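Local coordinates for Cas6b (PDB 4Z7K), which is a CRISPR-associated endoribonuclease that probably cleaves non-stem-loop precursor transcripts into CRISPR RNAs and associates with copies of itself, at residues 3-8 with 102-107; 7-12 with 60-65. One frame throughout, in Å; residues are numbered along the deposited sequence.

Contact 1 of 2, residues 3-8 with 102-107; sequences LEYMHI and DMDHFG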
loop_
_atom_site.group_PDB
_atom_site.type_symbol
_atom_site.label_atom_id
_atom_site.label_comp_id
_atom_site.label_asym_id
_atom_site.label_seq_id
_atom_site.Cartn_x
_atom_site.Cartn_y
_atom_site.Cartn_z
ATOM N N LEU B 3 18.060 25.477 10.477
ATOM C CA LEU B 3 16.623 25.253 10.599
ATOM C C LEU B 3 16.094 25.772 11.923
ATOM O O LEU B 3 16.621 25.433 12.978
ATOM C CB LEU B 3 16.304 23.771 10.459
ATOM C CG LEU B 3 14.839 23.369 10.418
ATOM C CD1 LEU B 3 14.150 23.952 9.227
ATOM C CD2 LEU B 3 14.803 21.871 10.360
ATOM N N GLU B 4 15.026 26.557 11.847
ATOM C CA GLU B 4 14.391 27.173 12.998
ATOM C C GLU B 4 13.298 26.243 13.519
ATOM O O GLU B 4 12.476 25.756 12.744
ATOM C CB GLU B 4 13.851 28.553 12.587
ATOM C CG GLU B 4 13.045 29.295 13.620
ATOM C CD GLU B 4 12.713 30.712 13.178
ATOM O OE1 GLU B 4 12.290 30.864 12.011
ATOM O OE2 GLU B 4 12.821 31.652 14.005
ATOM N N TYR B 5 13.311 25.952 14.817
ATOM C CA TYR B 5 12.354 24.997 15.367
ATOM C C TYR B 5 11.761 25.413 16.689
ATOM O O TYR B 5 12.286 26.302 17.360
ATOM C CB TYR B 5 13.021 23.609 15.540
ATOM C CG TYR B 5 14.097 23.469 16.645
ATOM C CD1 TYR B 5 13.753 23.347 17.997
ATOM C CD2 TYR B 5 15.457 23.390 16.318
ATOM C CE1 TYR B 5 14.735 23.197 18.994
ATOM C CE2 TYR B 5 16.444 23.242 17.305
ATOM C CZ TYR B 5 16.080 23.142 18.637
ATOM O OH TYR B 5 17.066 22.995 19.600
ATOM N N MET B 6 10.655 24.757 17.048
ATOM C CA MET B 6 10.036 24.943 18.358
ATOM C C MET B 6 9.290 23.665 18.798
ATOM O O MET B 6 8.335 23.236 18.127
ATOM C CB MET B 6 9.091 26.152 18.338
ATOM C CG MET B 6 8.473 26.489 19.701
ATOM S SD MET B 6 7.731 28.147 19.809
ATOM C CE MET B 6 6.105 27.832 19.136
ATOM N N HIS B 7 9.719 23.090 19.935
ATOM C CA HIS B 7 9.025 21.974 20.602
ATOM C C HIS B 7 8.046 22.503 21.628
ATOM O O HIS B 7 8.363 23.438 22.366
ATOM C CB HIS B 7 9.978 21.016 21.338
ATOM C CG HIS B 7 11.256 20.712 20.619
ATOM N ND1 HIS B 7 11.468 21.009 19.291
ATOM C CD2 HIS B 7 12.396 20.130 21.064
ATOM C CE1 HIS B 7 12.682 20.613 18.945
ATOM N NE2 HIS B 7 13.268 20.085 20.003
ATOM N N ILE B 8 6.879 21.872 21.704
ATOM C CA ILE B 8 5.912 22.152 22.764
ATOM C C ILE B 8 5.515 20.896 23.519
ATOM O O ILE B 8 5.010 19.950 22.924
ATOM C CB ILE B 8 4.648 22.804 22.184
ATOM C CG1 ILE B 8 4.891 24.290 21.931
ATOM C CG2 ILE B 8 3.470 22.619 23.113
ATOM C CD1 ILE B 8 3.821 24.928 21.088
ATOM N N ASP B 102 14.688 27.119 19.013
ATOM C CA ASP B 102 16.084 27.362 18.685
ATOM C C ASP B 102 16.253 27.068 17.203
ATOM O O ASP B 102 15.319 26.591 16.556
ATOM C CB ASP B 102 16.985 26.456 19.539
ATOM C CG ASP B 102 18.415 26.960 19.649
ATOM O OD1 ASP B 102 18.703 28.076 19.166
ATOM O OD2 ASP B 102 19.253 26.234 20.240
ATOM N N MET B 103 17.412 27.389 16.645
ATOM C CA MET B 103 17.727 26.891 15.320
ATOM C C MET B 103 19.086 26.210 15.311
ATOM O O MET B 103 20.111 26.878 15.463
ATOM C CB MET B 103 17.651 28.016 14.287
ATOM C CG MET B 103 18.546 29.209 14.543
ATOM S SD MET B 103 18.159 30.507 13.359
ATOM C CE MET B 103 17.959 29.531 11.860
ATOM N N ASP B 104 19.123 24.907 15.028
ATOM C CA ASP B 104 20.419 24.213 14.973
ATOM C C ASP B 104 20.585 23.464 13.619
ATOM O O ASP B 104 19.632 23.361 12.830
ATOM C CB ASP B 104 20.622 23.272 16.193
ATOM C CG ASP B 104 20.925 24.049 17.531
ATOM O OD1 ASP B 104 20.856 25.299 17.566
ATOM O OD2 ASP B 104 21.298 23.405 18.543
ATOM N N HIS B 105 21.812 23.004 13.334
ATOM C CA HIS B 105 22.256 22.623 11.975
ATOM C C HIS B 105 21.404 21.538 11.349
ATOM O O HIS B 105 20.993 20.596 12.004
ATOM C CB HIS B 105 23.742 22.148 12.013
ATOM C CG HIS B 105 24.389 21.936 10.661
ATOM N ND1 HIS B 105 25.740 21.685 10.518
ATOM C CD2 HIS B 105 23.884 21.949 9.402
ATOM C CE1 HIS B 105 26.036 21.549 9.236
ATOM N NE2 HIS B 105 24.926 21.703 8.537
ATOM N N PHE B 106 21.164 21.684 10.054
ATOM C CA PHE B 106 20.509 20.669 9.238
ATOM C C PHE B 106 21.249 20.538 7.906
ATOM O O PHE B 106 21.366 21.514 7.166
ATOM C CB PHE B 106 19.042 21.039 9.002
ATOM C CG PHE B 106 18.317 20.134 8.047
ATOM C CD1 PHE B 106 17.487 19.142 8.519
ATOM C CD2 PHE B 106 18.434 20.297 6.686
ATOM C CE1 PHE B 106 16.793 18.320 7.651
ATOM C CE2 PHE B 106 17.755 19.472 5.816
ATOM C CZ PHE B 106 16.928 18.484 6.301
ATOM N N GLY B 107 21.743 19.351 7.581
ATOM C CA GLY B 107 22.526 19.223 6.365
ATOM C C GLY B 107 23.568 18.136 6.405
ATOM O O GLY B 107 23.805 17.550 7.457
#

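Contact 2 of 2, residues 7-12 with 60-65; sequences HISYPN and SPLIIG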
loop_
_atom_site.group_PDB
_atom_site.type_symbol
_atom_site.label_atom_id
_atom_site.label_comp_id
_atom_site.label_asym_id
_atom_site.label_seq_id
_atom_site.Cartn_x
_atom_site.Cartn_y
_atom_site.Cartn_z
ATOM N N HIS B 7 9.719 23.090 19.935
ATOM C CA HIS B 7 9.025 21.974 20.602
ATOM C C HIS B 7 8.046 22.503 21.628
ATOM O O HIS B 7 8.363 23.438 22.366
ATOM C CB HIS B 7 9.978 21.016 21.338
ATOM C CG HIS B 7 11.256 20.712 20.619
ATOM N ND1 HIS B 7 11.468 21.009 19.291
ATOM C CD2 HIS B 7 12.396 20.130 21.064
ATOM C CE1 HIS B 7 12.682 20.613 18.945
ATOM N NE2 HIS B 7 13.268 20.085 20.003
ATOM N N ILE B 8 6.879 21.872 21.704
ATOM C CA ILE B 8 5.912 22.152 22.764
ATOM C C ILE B 8 5.515 20.896 23.519
ATOM O O ILE B 8 5.010 19.950 22.924
ATOM C CB ILE B 8 4.648 22.804 22.184
ATOM C CG1 ILE B 8 4.891 24.290 21.931
ATOM C CG2 ILE B 8 3.470 22.619 23.113
ATOM C CD1 ILE B 8 3.821 24.928 21.088
ATOM N N SER B 9 5.698 20.888 24.830
ATOM C CA SER B 9 5.448 19.669 25.574
ATOM C C SER B 9 4.530 19.924 26.762
ATOM O O SER B 9 4.652 20.956 27.417
ATOM C CB SER B 9 6.777 19.070 26.045
ATOM O OG SER B 9 6.674 17.666 26.270
ATOM N N TYR B 10 3.625 18.988 27.050
ATOM C CA TYR B 10 2.717 19.124 28.192
ATOM C C TYR B 10 3.032 17.995 29.168
ATOM O O TYR B 10 2.406 16.944 29.086
ATOM C CB TYR B 10 1.228 19.052 27.781
ATOM C CG TYR B 10 0.759 20.039 26.729
ATOM C CD1 TYR B 10 1.291 21.312 26.651
ATOM C CD2 TYR B 10 -0.243 19.697 25.822
ATOM C CE1 TYR B 10 0.858 22.217 25.685
ATOM C CE2 TYR B 10 -0.682 20.595 24.845
ATOM C CZ TYR B 10 -0.128 21.855 24.788
ATOM O OH TYR B 10 -0.547 22.769 23.840
ATOM N N PRO B 11 3.974 18.214 30.113
ATOM C CA PRO B 11 4.505 17.105 30.915
ATOM C C PRO B 11 3.512 16.460 31.868
ATOM O O PRO B 11 3.684 15.292 32.150
ATOM C CB PRO B 11 5.644 17.751 31.707
ATOM C CG PRO B 11 5.953 18.999 31.007
ATOM C CD PRO B 11 4.655 19.473 30.436
ATOM N N ASN B 12 2.490 17.165 32.324
ATOM C CA ASN B 12 1.613 16.628 33.369
ATOM C C ASN B 12 0.563 15.669 32.809
ATOM O O ASN B 12 -0.051 14.889 33.531
ATOM C CB ASN B 12 0.927 17.774 34.134
ATOM C CG ASN B 12 -0.079 18.561 33.264
ATOM O OD1 ASN B 12 0.293 19.502 32.549
ATOM N ND2 ASN B 12 -1.356 18.188 33.346
ATOM N N SER B 60 4.746 11.629 27.564
ATOM C CA SER B 60 3.841 12.761 27.543
ATOM C C SER B 60 3.953 13.609 26.268
ATOM O O SER B 60 5.060 13.774 25.750
ATOM C CB SER B 60 4.135 13.566 28.818
ATOM O OG SER B 60 3.392 14.751 28.910
ATOM N N PRO B 61 2.830 14.208 25.805
ATOM C CA PRO B 61 2.681 14.864 24.495
ATOM C C PRO B 61 3.742 15.870 24.104
ATOM O O PRO B 61 4.223 16.657 24.916
ATOM C CB PRO B 61 1.361 15.616 24.641
ATOM C CG PRO B 61 0.588 14.793 25.549
ATOM C CD PRO B 61 1.557 14.223 26.538
ATOM N N LEU B 62 4.068 15.843 22.822
ATOM C CA LEU B 62 5.027 16.749 22.237
ATOM C C LEU B 62 4.475 17.237 20.896
ATOM O O LEU B 62 3.820 16.483 20.176
ATOM C CB LEU B 62 6.365 16.053 22.063
ATOM C CG LEU B 62 7.474 16.851 21.396
ATOM C CD1 LEU B 62 7.815 18.063 22.220
ATOM C CD2 LEU B 62 8.682 15.969 21.239
ATOM N N ILE B 63 4.693 18.510 20.584
ATOM C CA ILE B 63 4.181 19.091 19.353
ATOM C C ILE B 63 5.321 19.799 18.665
ATOM O O ILE B 63 5.936 20.698 19.248
ATOM C CB ILE B 63 3.081 20.097 19.603
ATOM C CG1 ILE B 63 2.024 19.498 20.515
ATOM C CG2 ILE B 63 2.505 20.565 18.278
ATOM C CD1 ILE B 63 0.663 20.065 20.306
ATOM N N ILE B 64 5.610 19.409 17.429
ATOM C CA ILE B 64 6.775 19.963 16.757
ATOM C C ILE B 64 6.357 20.931 15.667
ATOM O O ILE B 64 5.458 20.628 14.883
ATOM C CB ILE B 64 7.644 18.866 16.133
ATOM C CG1 ILE B 64 7.845 17.729 17.118
ATOM C CG2 ILE B 64 8.993 19.424 15.731
ATOM C CD1 ILE B 64 8.892 18.041 18.150
ATOM N N GLY B 65 6.997 22.097 15.624
ATOM C CA GLY B 65 6.778 23.010 14.521
ATOM C C GLY B 65 8.102 23.312 13.858
ATOM O O GLY B 65 9.085 23.625 14.545
#

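Contact 1 of 2, residues 3-8 with 102-107
Tyr5 and Asp102 form an antiparallel hydrogen-bonded pair, and their side chains lie side by side on one face of the sheet. Tyr5 N donates to Asp102 O at 2.7 Å, nearly along the C=O axis, and Asp102 N returns a bond of 3.0 Å to Tyr5 O. With chi1 at 70°, Tyr5 CG sits between its own backbone N and carbonyl carbon, and the ring lies over the partner strand: Asp102 O stands 3.2 Å above one ring face, offset toward the rim. Farther out, Tyr5 OH lies 3.5 Å from Asp102 CB; ring plane and carboxylate plane are 60° apart. An alanine here has no ring to cover Asp102 O, and would probably leave that side of the strand pair less covered and cost His100 one of its two edge-to-face partners, His7 being the other. On the other sheet face, Met103 CB packs 3.6 Å from Glu4 CA. Toward the start of strand 2-9, Leu3 CB meets Phe106 CB at 4.1 Å, and the Phe106 ring goes on to an edge-to-face contact with Phe196. The pairing of strand 2-9 with strand 98-109, outermost in this chain's sheet, belongs to the antiparallel sheet of a ferredoxin-like RAMP domain.

Contact 2 of 2, residues 7-12 with 60-65
Two neighbouring antiparallel strands of the N-terminal RAMP-type sheet meet here, the end of strand 2-9 and the start of strand 60-66. Ile8 and Ile63 make the hydrogen-bonded pair: Ile8 N reaches Ile63 O at 2.9 Å and Ile63 N reaches Ile8 O at 2.8 Å. Their side chains share one face of the sheet, CB of Ile8 lying 4.1 Å from CB of Ile63; beyond them Ile63 packs on Phe27 of helix 20-30, while Ile8 leans on Leu74 of helix 67-76.

On the opposite face, Leu62 has CG anti to its backbone N (chi1 177°), and its CD1 branch comes 3.8 Å from His7 CB and 4.1 Å from Ser9 CB. His7 and Ile64 run side by side, with Ile64 CD1 near ND1 of the imidazole. Tyr201 covers this face too, meeting both the His7 ring and Leu62.

Past the regular ladder, Pro61 O is gripped twice. Ser9 OG, anti to its own backbone N (chi1 -156°), donates to it at 3.0 Å, and Tyr10 N at 3.2 Å; the two donors arrive from opposite faces of the carbonyl plane. Thus the serine hydroxyl ties its own strand end to the neighbour just where residues 10-12 leave the sheet. Ser60 OG, close by, hydrogen-bonds to Ile13 O, while Tyr10 OH goes to Ile79 O. Strand 60-66 so placed beside the first strand, with helices packed on the isoleucine face, is characteristic of the ferredoxin-like fold of RAMP proteins.

In the fold
Contacts 1 and 2 lie along the same strand, 2-9, which runs between strand 98-109 and strand 60-66 in a four-stranded antiparallel sheet. Their centres are about 15 Å apart, and they share His7 and Ile8. They also touch directly: Met6 O lies 3.1 Å from Gly65 N, probably a hydrogen bond that carries the pairing of contact 2 on toward contact 1. The His7 ring also meets the ring of Tyr5 on its own strand, planes about 20° apart, and touches His100 of strand 98-109 edge-to-face. Bound nucleic acid comes within about 8 Å of contact 1 and about 12 Å of contact 2, nearest atoms, so neither contact touches it.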